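Local coordinates for protein putative L-alanine-DL-glutamate epimerase (Burkholderia xenovorans, PDB 3GO2) that probably acts as a magnesium-dependent racemase or epimerase of the mandelate racemase/muconate lactonizing enzyme family, at residues K4-D9 with T26-I31; R67-A72 with A90-L95; Q300-A305 with A330-A335; V315-F320 with P337-M342. One frame throughout, in Å; residues are numbered along the deposited sequence.

Contact 1. Residues K4-D9 with T26-I31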
loop_
_atom_site.group_PDB
_atom_site.type_symbol
_atom_site.label_atom_id
_atom_site.label_comp_id
_atom_site.label_asym_id
_atom_site.label_seq_id
_atom_site.Cartn_x
_atom_site.Cartn_y
_atom_site.Cartn_z
ATOM N N LYS A 4 32.028 34.348 21.561
ATOM C CA LYS A 4 32.428 33.969 20.209
ATOM C C LYS A 4 33.392 32.784 20.178
ATOM O O LYS A 4 34.224 32.621 21.063
ATOM C CB LYS A 4 33.035 35.150 19.449
ATOM C CG LYS A 4 32.024 36.224 19.145
ATOM C CD LYS A 4 32.620 37.393 18.398
ATOM C CE LYS A 4 31.532 38.401 18.044
ATOM N NZ LYS A 4 32.103 39.622 17.398
ATOM N N VAL A 5 33.264 31.972 19.128
ATOM C CA VAL A 5 34.251 30.956 18.795
ATOM C C VAL A 5 35.458 31.662 18.195
ATOM O O VAL A 5 35.323 32.453 17.264
ATOM C CB VAL A 5 33.684 29.922 17.812
ATOM C CG1 VAL A 5 34.779 28.948 17.375
ATOM C CG2 VAL A 5 32.511 29.150 18.460
ATOM N N VAL A 6 36.638 31.392 18.729
ATOM C CA VAL A 6 37.852 32.002 18.202
ATOM C C VAL A 6 38.641 31.063 17.307
ATOM O O VAL A 6 39.330 31.507 16.367
ATOM C CB VAL A 6 38.723 32.516 19.367
ATOM C CG1 VAL A 6 40.093 32.828 18.920
ATOM C CG2 VAL A 6 38.076 33.775 19.935
ATOM N N SER A 7 38.565 29.766 17.589
ATOM C CA SER A 7 39.312 28.799 16.800
ATOM C C SER A 7 38.697 27.406 16.828
ATOM O O SER A 7 38.037 27.022 17.805
ATOM C CB SER A 7 40.778 28.771 17.232
ATOM O OG SER A 7 40.924 28.289 18.538
ATOM N N VAL A 8 38.906 26.678 15.728
ATOM C CA VAL A 8 38.516 25.280 15.588
ATOM C C VAL A 8 39.709 24.557 14.989
ATOM O O VAL A 8 40.121 24.862 13.857
ATOM C CB VAL A 8 37.284 25.095 14.673
ATOM C CG1 VAL A 8 36.930 23.597 14.576
ATOM C CG2 VAL A 8 36.102 25.937 15.175
ATOM N N ASP A 9 40.295 23.659 15.784
ATOM C CA ASP A 9 41.485 22.894 15.424
ATOM C C ASP A 9 41.177 21.405 15.442
ATOM O O ASP A 9 40.256 20.961 16.141
ATOM C CB ASP A 9 42.592 23.161 16.438
ATOM C CG ASP A 9 42.973 24.631 16.542
ATOM O OD1 ASP A 9 43.277 25.229 15.495
ATOM O OD2 ASP A 9 42.969 25.166 17.681
ATOM N N THR A 26 37.857 26.632 20.757
ATOM C CA THR A 26 38.178 27.573 21.840
ATOM C C THR A 26 37.296 28.798 21.711
ATOM O O THR A 26 37.096 29.301 20.601
ATOM C CB THR A 26 39.692 28.016 21.761
ATOM O OG1 THR A 26 40.544 26.869 21.825
ATOM C CG2 THR A 26 40.060 28.974 22.917
ATOM N N THR A 27 36.784 29.295 22.847
ATOM C CA THR A 27 35.958 30.502 22.867
ATOM C C THR A 27 36.783 31.740 23.268
ATOM O O THR A 27 37.904 31.619 23.759
ATOM C CB THR A 27 34.780 30.347 23.833
ATOM O OG1 THR A 27 35.229 30.460 25.183
ATOM C CG2 THR A 27 34.126 28.975 23.675
ATOM N N ASP A 28 36.195 32.919 23.107
ATOM C CA ASP A 28 36.871 34.169 23.462
ATOM C C ASP A 28 37.227 34.239 24.949
ATOM O O ASP A 28 38.207 34.906 25.321
ATOM C CB ASP A 28 36.001 35.373 23.076
ATOM C CG ASP A 28 36.641 36.692 23.445
ATOM O OD1 ASP A 28 37.606 37.096 22.767
ATOM O OD2 ASP A 28 36.190 37.306 24.436
ATOM N N GLU A 29 36.467 33.527 25.786
ATOM C CA GLU A 29 36.706 33.485 27.241
ATOM C C GLU A 29 37.735 32.440 27.641
ATOM O O GLU A 29 38.033 32.308 28.831
ATOM C CB GLU A 29 35.405 33.143 27.971
ATOM C CG GLU A 29 34.247 34.066 27.674
ATOM C CD GLU A 29 34.185 35.288 28.566
ATOM O OE1 GLU A 29 34.917 35.339 29.584
ATOM O OE2 GLU A 29 33.403 36.218 28.229
ATOM N N GLY A 30 38.235 31.667 26.677
ATOM C CA GLY A 30 39.197 30.617 26.953
ATOM C C GLY A 30 38.635 29.255 27.307
ATOM O O GLY A 30 39.379 28.371 27.684
ATOM N N ILE A 31 37.332 29.072 27.156
ATOM C CA ILE A 31 36.736 27.747 27.339
ATOM C C ILE A 31 37.102 26.896 26.130
ATOM O O ILE A 31 37.064 27.391 25.001
ATOM C CB ILE A 31 35.195 27.820 27.431
ATOM C CG1 ILE A 31 34.751 28.621 28.663
ATOM C CG2 ILE A 31 34.594 26.403 27.460
ATOM C CD1 ILE A 31 34.868 27.879 29.927
HETATM O O HOH W 1 40.754 25.649 19.247
#
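Val6 and Ser7 both face Thr26 in a classic beta bulge, set in the hairpin of strands 5-14 and 19-27 that opens the N-terminal domain. Thr26 O takes two N-H groups: Val6 N at 2.8 Å along a nearly straight path (163° at the hydrogen), lying in the carbonyl plane, and Ser7 N more weakly at 3.4 Å. The return bond runs from Thr26 N to Ser7 O. Before the bulge, Val5 and Thr27 form a non-hydrogen-bonded antiparallel pair, and Asp28 N closes the ladder on Lys4 O at 2.9 Å.

The Ser7 and Thr26 side chains share one face of the sheet. Ser7 OG sits between its own backbone N and carbonyl carbon (chi1 66°), which brings it within 3.5 Å of Thr26 CB. One water, 2.7 Å from Ser7 OG and 2.9 Å from Thr26 OG1, also hydrogen-bonds Asp9 OD2. Where the bulge turns Val6 toward the partner segment, its CG2 branch lies 3.7 Å from Asp28 CA. The Asp28 carboxylate is held by the backbone N of Ser2, while the side chains of Val5 and Thr27 diverge from each other, each leading away from the opposite segment, and both touch Val62.

Beyond the pair, Thr27 to Gly30 make a type I turn continued by a G1 bulge, with Gly30 at a positive phi, leading toward strand 32-37. The Thr27 hydroxyl folds back into this turn, its OG1 accepting a bond from Ile31 N at 3.2 Å and a weak one from Glu29 N.

Contact 2. Residues R67-A72 with A90-L95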
loop_
_atom_site.group_PDB
_atom_site.type_symbol
_atom_site.label_atom_id
_atom_site.label_comp_id
_atom_site.label_asym_id
_atom_site.label_seq_id
_atom_site.Cartn_x
_atom_site.Cartn_y
_atom_site.Cartn_z
ATOM N N ARG A 67 22.077 26.819 15.121
ATOM C CA ARG A 67 22.351 27.751 14.014
ATOM C C ARG A 67 23.501 27.227 13.148
ATOM O O ARG A 67 23.415 27.211 11.901
ATOM C CB ARG A 67 22.707 29.146 14.539
ATOM C CG ARG A 67 22.891 30.204 13.450
ATOM C CD ARG A 67 23.935 31.247 13.881
ATOM N NE ARG A 67 25.261 30.647 14.028
ATOM C CZ ARG A 67 26.050 30.258 13.031
ATOM N NH1 ARG A 67 25.703 30.444 11.753
ATOM N NH2 ARG A 67 27.213 29.690 13.298
ATOM N N PHE A 68 24.602 26.840 13.785
ATOM C CA PHE A 68 25.743 26.266 13.040
ATOM C C PHE A 68 25.280 25.039 12.227
ATOM O O PHE A 68 25.629 24.884 11.059
ATOM C CB PHE A 68 26.918 25.879 13.944
ATOM C CG PHE A 68 27.868 24.893 13.290
ATOM C CD1 PHE A 68 28.755 25.311 12.331
ATOM C CD2 PHE A 68 27.765 23.543 13.556
ATOM C CE1 PHE A 68 29.593 24.410 11.678
ATOM C CE2 PHE A 68 28.602 22.614 12.905
ATOM C CZ PHE A 68 29.510 23.065 11.961
ATOM N N PHE A 69 24.529 24.158 12.865
ATOM C CA PHE A 69 24.085 22.961 12.176
ATOM C C PHE A 69 23.256 23.328 10.946
ATOM O O PHE A 69 23.457 22.785 9.848
ATOM C CB PHE A 69 23.285 22.036 13.101
ATOM C CG PHE A 69 22.822 20.801 12.396
ATOM C CD1 PHE A 69 23.670 19.714 12.241
ATOM C CD2 PHE A 69 21.567 20.749 11.846
ATOM C CE1 PHE A 69 23.240 18.596 11.538
ATOM C CE2 PHE A 69 21.160 19.653 11.115
ATOM C CZ PHE A 69 21.993 18.573 10.981
ATOM N N ALA A 70 22.305 24.253 11.123
ATOM C CA ALA A 70 21.412 24.639 10.054
ATOM C C ALA A 70 22.201 25.249 8.910
ATOM O O ALA A 70 21.990 24.897 7.765
ATOM C CB ALA A 70 20.326 25.637 10.553
ATOM N N GLU A 71 23.187 26.081 9.231
ATOM C CA GLU A 71 23.993 26.722 8.182
ATOM C C GLU A 71 24.867 25.701 7.464
ATOM O O GLU A 71 24.997 25.713 6.230
ATOM C CB GLU A 71 24.862 27.811 8.793
ATOM C CG GLU A 71 25.690 28.564 7.740
ATOM C CD GLU A 71 26.549 29.676 8.333
ATOM O OE1 GLU A 71 27.042 29.541 9.453
ATOM O OE2 GLU A 71 26.754 30.680 7.643
ATOM N N ALA A 72 25.484 24.821 8.239
ATOM C CA ALA A 72 26.342 23.783 7.689
ATOM C C ALA A 72 25.581 22.842 6.760
ATOM O O ALA A 72 26.102 22.462 5.735
ATOM C CB ALA A 72 27.049 22.995 8.804
ATOM N N ALA A 90 30.959 16.088 14.491
ATOM C CA ALA A 90 32.136 16.297 15.342
ATOM C C ALA A 90 32.207 17.736 15.859
ATOM O O ALA A 90 32.548 18.009 17.048
ATOM C CB ALA A 90 33.401 15.948 14.565
ATOM N N ILE A 91 31.899 18.681 14.975
ATOM C CA ILE A 91 31.874 20.081 15.395
ATOM C C ILE A 91 30.741 20.321 16.394
ATOM O O ILE A 91 30.935 21.002 17.386
ATOM C CB ILE A 91 31.803 21.031 14.213
ATOM C CG1 ILE A 91 33.081 20.897 13.379
ATOM C CG2 ILE A 91 31.565 22.483 14.693
ATOM C CD1 ILE A 91 33.051 21.739 12.055
ATOM N N GLU A 92 29.568 19.753 16.130
ATOM C CA GLU A 92 28.445 19.841 17.051
ATOM C C GLU A 92 28.835 19.376 18.432
ATOM O O GLU A 92 28.506 20.010 19.431
ATOM C CB GLU A 92 27.249 19.031 16.525
ATOM C CG GLU A 92 26.089 19.006 17.526
ATOM C CD GLU A 92 24.803 18.548 16.910
ATOM O OE1 GLU A 92 24.360 17.418 17.214
ATOM O OE2 GLU A 92 24.239 19.341 16.144
ATOM N N ASN A 93 29.534 18.253 18.499
ATOM C CA ASN A 93 29.878 17.699 19.772
ATOM C C ASN A 93 30.895 18.561 20.525
ATOM O O ASN A 93 30.842 18.628 21.735
ATOM C CB ASN A 93 30.311 16.250 19.640
ATOM C CG ASN A 93 29.153 15.342 19.410
ATOM O OD1 ASN A 93 28.014 15.670 19.790
ATOM N ND2 ASN A 93 29.421 14.165 18.839
ATOM N N ALA A 94 31.761 19.272 19.807
ATOM C CA ALA A 94 32.703 20.192 20.456
ATOM C C ALA A 94 31.971 21.447 20.918
ATOM O O ALA A 94 32.255 21.965 21.992
ATOM C CB ALA A 94 33.873 20.548 19.502
ATOM N N LEU A 95 30.992 21.893 20.124
ATOM C CA LEU A 95 30.141 23.039 20.508
ATOM C C LEU A 95 29.377 22.711 21.790
ATOM O O LEU A 95 29.281 23.544 22.702
ATOM C CB LEU A 95 29.188 23.411 19.378
ATOM C CG LEU A 95 29.713 24.229 18.210
ATOM C CD1 LEU A 95 28.750 24.246 17.028
ATOM C CD2 LEU A 95 29.964 25.659 18.682
#
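Glu92 OE2 accepts a hydrogen bond from Gln300 NE2 and lies 4.0 Å from Phe69 CD1, its carboxylate plane turned 48° from the ring. The two helices are an antiparallel pair in the N-terminal domain of the enolase superfamily, their axes 166° apart in direction and 10.5 Å apart at closest. Glu92 reaches across with its chain extended, and a weak bond from Trp299 N to OE1 adds a second tie to the barrel domain.

The apolar part of the contact centres on Phe68, whose CG is anti to the backbone N (chi1 161°). Ile91 puts its CG2 branch over one face of the ring, 3.5 Å from Phe68 CE2, the two side chains crossing at about a right angle. Ala72 CB, one turn along the same helix, lies against the opposite face. Leu95 CD1 comes in obliquely, 3.7 Å from Phe68 CD2. Behind Ile91 stand Leu53 and Leu57 of helix 46-57.

On its outer side, helix 65-76 meets Phe185 of a second subunit, on which Arg67 and Glu71 pack. Those two form an intrahelical salt bridge in which Arg67 NH1 meets Glu71 OE1 at 2.8 Å from above the carboxylate plane.

Contact 3. Residues Q300-A305 with A330-A335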
loop_
_atom_site.group_PDB
_atom_site.type_symbol
_atom_site.label_atom_id
_atom_site.label_comp_id
_atom_site.label_asym_id
_atom_site.label_seq_id
_atom_site.Cartn_x
_atom_site.Cartn_y
_atom_site.Cartn_z
ATOM N N GLN A 300 21.626 16.171 17.263
ATOM C CA GLN A 300 20.886 15.513 16.203
ATOM C C GLN A 300 20.433 14.114 16.646
ATOM O O GLN A 300 19.332 13.687 16.295
ATOM C CB GLN A 300 21.736 15.420 14.925
ATOM C CG GLN A 300 22.276 16.748 14.389
ATOM C CD GLN A 300 21.254 17.864 14.383
ATOM O OE1 GLN A 300 20.149 17.690 13.867
ATOM N NE2 GLN A 300 21.588 18.990 15.015
ATOM N N SER A 301 21.256 13.433 17.442
ATOM C CA SER A 301 20.934 12.096 17.918
ATOM C C SER A 301 19.746 12.107 18.865
ATOM O O SER A 301 19.004 11.127 18.908
ATOM C CB SER A 301 22.149 11.449 18.590
ATOM O OG SER A 301 23.194 11.377 17.653
ATOM N N MET A 302 19.558 13.192 19.630
ATOM C CA MET A 302 18.362 13.305 20.474
ATOM C C MET A 302 17.077 13.324 19.613
ATOM O O MET A 302 16.049 12.713 19.968
ATOM C CB MET A 302 18.434 14.553 21.388
ATOM C CG MET A 302 19.567 14.539 22.405
ATOM S SD MET A 302 19.745 13.093 23.500
ATOM C CE MET A 302 18.213 13.342 24.451
ATOM N N LYS A 303 17.144 13.994 18.458
ATOM C CA LYS A 303 16.044 14.027 17.518
ATOM C C LYS A 303 15.688 12.603 17.020
ATOM O O LYS A 303 14.511 12.190 17.013
ATOM C CB LYS A 303 16.384 14.938 16.325
ATOM C CG LYS A 303 16.652 16.405 16.668
ATOM C CD LYS A 303 17.059 17.187 15.421
ATOM C CE LYS A 303 17.432 18.610 15.770
ATOM N NZ LYS A 303 17.930 19.352 14.532
ATOM N N ILE A 304 16.719 11.859 16.621
ATOM C CA ILE A 304 16.573 10.487 16.169
ATOM C C ILE A 304 15.999 9.610 17.299
ATOM O O ILE A 304 15.094 8.797 17.080
ATOM C CB ILE A 304 17.903 9.917 15.690
ATOM C CG1 ILE A 304 18.454 10.719 14.520
ATOM C CG2 ILE A 304 17.762 8.444 15.330
ATOM C CD1 ILE A 304 19.958 10.414 14.278
ATOM N N ALA A 305 16.504 9.786 18.514
ATOM C CA ALA A 305 15.965 9.034 19.642
ATOM C C ALA A 305 14.470 9.287 19.874
ATOM O O ALA A 305 13.700 8.357 20.139
ATOM C CB ALA A 305 16.759 9.343 20.912
ATOM N N ALA A 330 27.930 8.468 27.007
ATOM C CA ALA A 330 27.362 8.386 28.359
ATOM C C ALA A 330 26.360 9.501 28.618
ATOM O O ALA A 330 25.332 9.291 29.274
ATOM C CB ALA A 330 28.451 8.427 29.413
ATOM N N ASN A 331 26.646 10.701 28.119
ATOM C CA ASN A 331 25.740 11.804 28.324
ATOM C C ASN A 331 24.433 11.665 27.527
ATOM O O ASN A 331 23.359 11.978 28.025
ATOM C CB ASN A 331 26.432 13.145 28.042
ATOM C CG ASN A 331 27.343 13.567 29.180
ATOM O OD1 ASN A 331 26.908 14.273 30.091
ATOM N ND2 ASN A 331 28.604 13.129 29.153
ATOM N N PHE A 332 24.546 11.197 26.281
ATOM C CA PHE A 332 23.383 10.832 25.479
ATOM C C PHE A 332 22.557 9.763 26.189
ATOM O O PHE A 332 21.328 9.886 26.327
ATOM C CB PHE A 332 23.878 10.310 24.139
ATOM C CG PHE A 332 22.817 9.693 23.277
ATOM C CD1 PHE A 332 21.960 10.476 22.513
ATOM C CD2 PHE A 332 22.710 8.320 23.184
ATOM C CE1 PHE A 332 20.987 9.861 21.678
ATOM C CE2 PHE A 332 21.754 7.726 22.366
ATOM C CZ PHE A 332 20.915 8.500 21.606
ATOM N N ALA A 333 23.234 8.712 26.630
ATOM C CA ALA A 333 22.575 7.591 27.307
ATOM C C ALA A 333 21.874 8.006 28.609
ATOM O O ALA A 333 20.843 7.441 28.981
ATOM C CB ALA A 333 23.597 6.491 27.607
ATOM N N ALA A 334 22.432 8.985 29.306
ATOM C CA ALA A 334 21.819 9.485 30.517
ATOM C C ALA A 334 20.444 10.124 30.334
ATOM O O ALA A 334 19.588 10.056 31.230
ATOM C CB ALA A 334 22.775 10.464 31.200
ATOM N N ALA A 335 20.222 10.755 29.172
ATOM C CA ALA A 335 19.072 11.588 28.924
ATOM C C ALA A 335 17.957 10.907 28.103
ATOM O O ALA A 335 16.805 11.373 28.086
ATOM C CB ALA A 335 19.535 12.879 28.210
#
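The sulfur of Met302 lies beside the Phe332 ring in an oblique Met-aromatic contact, SD being 4.6 Å from the ring centroid and 62° off the ring normal. Its nearest ring atom is CD1, with SD to Phe332 CD1 measuring 3.6 Å. Two successive bends give the methionine this shape: a chi2 of -53° swings SD back toward the ring, and a second bend at chi3 carries the methyl onward, so that Met302 CE touches Ala335 CB at 4.0 Å. The two long side chains slide past each other in opposite directions, one reaching from each helix.

Phe332 has CG anti to its backbone N and lays its CE1 corner against the first turn of the facing segment. Ser301 O stands at the ring edge, near its plane, 3.6 Å from Phe332 CE1, while continuing to accept the helical bond from Ala305 N. Ser301 CB packs on the same corner, 3.7 Å from Phe332 CE1, and its hydroxyl is satisfied by Gly297 O. Farther along, Ala305 CB approaches Phe332 CZ at 4.3 Å. Thr293 of helix 293-296 also touches both Ser301 and Phe332.

The helix axes approach to 11.0 Å and run in similar directions, 35° apart. Helices 298-310 and 323-335 follow successive strands, 288-291 and 314-317, and their apolar seam is that of neighbouring helices in the outer layer of the modified TIM barrel of this superfamily.

Contact 4. Residues V315-F320 with P337-M342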
loop_
_atom_site.group_PDB
_atom_site.type_symbol
_atom_site.label_atom_id
_atom_site.label_comp_id
_atom_site.label_asym_id
_atom_site.label_seq_id
_atom_site.Cartn_x
_atom_site.Cartn_y
_atom_site.Cartn_z
ATOM N N VAL A 315 16.906 2.579 21.565
ATOM C CA VAL A 315 18.138 2.903 20.826
ATOM C C VAL A 315 19.367 2.533 21.623
ATOM O O VAL A 315 19.313 2.440 22.861
ATOM C CB VAL A 315 18.194 4.403 20.452
ATOM C CG1 VAL A 315 16.991 4.792 19.632
ATOM C CG2 VAL A 315 18.270 5.282 21.713
ATOM N N ALA A 316 20.470 2.298 20.929
ATOM C CA ALA A 316 21.742 2.004 21.590
ATOM C C ALA A 316 22.833 2.818 20.907
ATOM O O ALA A 316 22.924 2.815 19.692
ATOM C CB ALA A 316 22.081 0.517 21.498
ATOM N N PRO A 317 23.688 3.492 21.689
ATOM C CA PRO A 317 24.811 4.179 21.034
ATOM C C PRO A 317 25.841 3.253 20.428
ATOM O O PRO A 317 26.074 2.140 20.936
ATOM C CB PRO A 317 25.479 4.958 22.176
ATOM C CG PRO A 317 24.656 4.791 23.321
ATOM C CD PRO A 317 23.604 3.796 23.123
ATOM N N HIS A 318 26.433 3.712 19.321
ATOM C CA HIS A 318 27.582 3.079 18.707
ATOM C C HIS A 318 28.821 3.683 19.375
ATOM O O HIS A 318 29.071 4.894 19.306
ATOM C CB HIS A 318 27.568 3.368 17.221
ATOM C CG HIS A 318 28.565 2.593 16.440
ATOM N ND1 HIS A 318 29.010 3.015 15.209
ATOM C CD2 HIS A 318 29.154 1.391 16.669
ATOM C CE1 HIS A 318 29.826 2.107 14.710
ATOM N NE2 HIS A 318 29.947 1.121 15.579
ATOM N N ASN A 319 29.600 2.844 20.043
ATOM C CA ASN A 319 30.683 3.353 20.866
ATOM C C ASN A 319 31.824 2.368 20.904
ATOM O O ASN A 319 31.766 1.402 21.653
ATOM C CB ASN A 319 30.160 3.599 22.281
ATOM C CG ASN A 319 31.194 4.225 23.177
ATOM O OD1 ASN A 319 31.778 5.238 22.827
ATOM N ND2 ASN A 319 31.442 3.609 24.326
ATOM N N PHE A 320 32.849 2.616 20.096
ATOM C CA PHE A 320 33.974 1.687 19.976
ATOM C C PHE A 320 35.299 2.411 19.690
ATOM O O PHE A 320 36.194 1.899 19.013
ATOM C CB PHE A 320 33.651 0.578 18.958
ATOM C CG PHE A 320 33.745 0.990 17.523
ATOM C CD1 PHE A 320 34.746 0.455 16.696
ATOM C CD2 PHE A 320 32.858 1.906 16.980
ATOM C CE1 PHE A 320 34.824 0.836 15.356
ATOM C CE2 PHE A 320 32.958 2.285 15.649
ATOM C CZ PHE A 320 33.933 1.765 14.854
ATOM N N PRO A 337 15.112 8.342 27.285
ATOM C CA PRO A 337 14.322 7.341 28.007
ATOM C C PRO A 337 14.375 5.973 27.352
ATOM O O PRO A 337 14.530 4.959 28.048
ATOM C CB PRO A 337 12.882 7.878 27.931
ATOM C CG PRO A 337 12.883 8.797 26.770
ATOM C CD PRO A 337 14.260 9.416 26.755
ATOM N N ASN A 338 14.257 5.944 26.034
ATOM C CA ASN A 338 14.129 4.700 25.279
ATOM C C ASN A 338 15.505 4.096 24.944
ATOM O O ASN A 338 15.862 3.936 23.788
ATOM C CB ASN A 338 13.251 4.906 24.022
ATOM C CG ASN A 338 13.734 6.060 23.119
ATOM O OD1 ASN A 338 14.040 7.149 23.610
ATOM N ND2 ASN A 338 13.758 5.828 21.807
ATOM N N LEU A 339 16.279 3.784 25.992
ATOM C CA LEU A 339 17.649 3.297 25.862
ATOM C C LEU A 339 17.703 1.781 26.014
ATOM O O LEU A 339 17.373 1.238 27.085
ATOM C CB LEU A 339 18.562 3.948 26.908
ATOM C CG LEU A 339 20.017 3.482 26.939
ATOM C CD1 LEU A 339 20.823 4.025 25.749
ATOM C CD2 LEU A 339 20.678 3.895 28.271
ATOM N N ARG A 340 18.141 1.089 24.967
ATOM C CA ARG A 340 18.236 -0.369 25.021
ATOM C C ARG A 340 19.364 -0.857 25.927
ATOM O O ARG A 340 19.159 -1.739 26.796
ATOM C CB ARG A 340 18.465 -0.979 23.610
ATOM C CG ARG A 340 18.507 -2.519 23.640
ATOM C CD ARG A 340 17.163 -3.058 24.053
ATOM N NE ARG A 340 17.112 -4.491 24.280
ATOM C CZ ARG A 340 17.332 -5.091 25.452
ATOM N NH1 ARG A 340 17.719 -4.399 26.519
ATOM N NH2 ARG A 340 17.199 -6.400 25.548
ATOM N N ILE A 341 20.547 -0.304 25.675
ATOM C CA ILE A 341 21.832 -0.715 26.266
ATOM C C ILE A 341 22.894 0.197 25.647
ATOM O O ILE A 341 22.605 0.860 24.651
ATOM C CB ILE A 341 22.150 -2.190 25.952
ATOM C CG1 ILE A 341 23.288 -2.715 26.815
ATOM C CG2 ILE A 341 22.494 -2.400 24.476
ATOM C CD1 ILE A 341 23.321 -4.255 26.855
ATOM N N MET A 342 24.104 0.248 26.220
ATOM C CA MET A 342 25.215 1.030 25.644
ATOM C C MET A 342 26.427 0.145 25.339
ATOM O O MET A 342 26.889 -0.630 26.167
ATOM C CB MET A 342 25.647 2.215 26.537
ATOM C CG MET A 342 26.883 3.009 26.013
ATOM S SD MET A 342 27.054 4.595 26.897
ATOM C CE MET A 342 28.865 4.783 26.673
#
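The backbones of Val315 and Leu339 meet in a single bridge, the two segments running in directions 20° apart, with Val315 N bonded to Asn338 O and Arg340 N to Val315 O, each at 2.8 Å. The ladder goes no further: Pro317 has no N-H to offer, and Ile341 O is buried without a hydrogen-bonding partner. That oxygen has carbon neighbours instead, with Ala316 CB only 3.2 Å away and Pro317 CD at 3.5 Å.

The proline ring is the hub of the side-chain packing. Leu339 CD1 approaches Pro317 CD at 3.8 Å, and Met342 CG meets Pro317 CG at 3.9 Å, both side chains crossing the ring at about a right angle. Met342 has CG anti to the backbone N (chi1 176°) and an extended chain beyond, ending with CE 3.7 Å from Asn319 ND2. That amide is fixed by helix 323-335, ND2 on Thr326 and OD1 on Asn329. Asn338, centre of an inverse gamma turn, sends ND2 to Ile313 O and Ala305 O. Arg340 leads outward to a salt bridge with Glu227 of a neighbouring subunit.

Strand 314-317 pairs on its other side with strand 288-291, while Met342 starts strand 342-344, bonded to strand 118-123; with helix 323-335 as the connection, this bridge helps close the barrel between its last two strands.

In the fold
Contacts 1 and 2 belong to the N-terminal domain, contacts 3 and 4 to the barrel. Contact 1 lies farthest out, its centre 28 Å from that of the chain. The two domains meet where Glu92 OE2 of contact 2 bonds Gln300 NE2 of contact 3 at 2.9 Å. Contacts 3 and 4, with centres 9 Å apart, interlock through Ala305 O and Asn338 ND2 (3.0 Å) and through Met342 packing on Ala333. Contact 4 is nearest the active site: the Ala316 side chain is about 10 Å from a bound magnesium ion and about 8 Å from the side chains of Glu245, a magnesium ligand, and of Lys163, which binds 2-oxoglutarate in another structure of this protein.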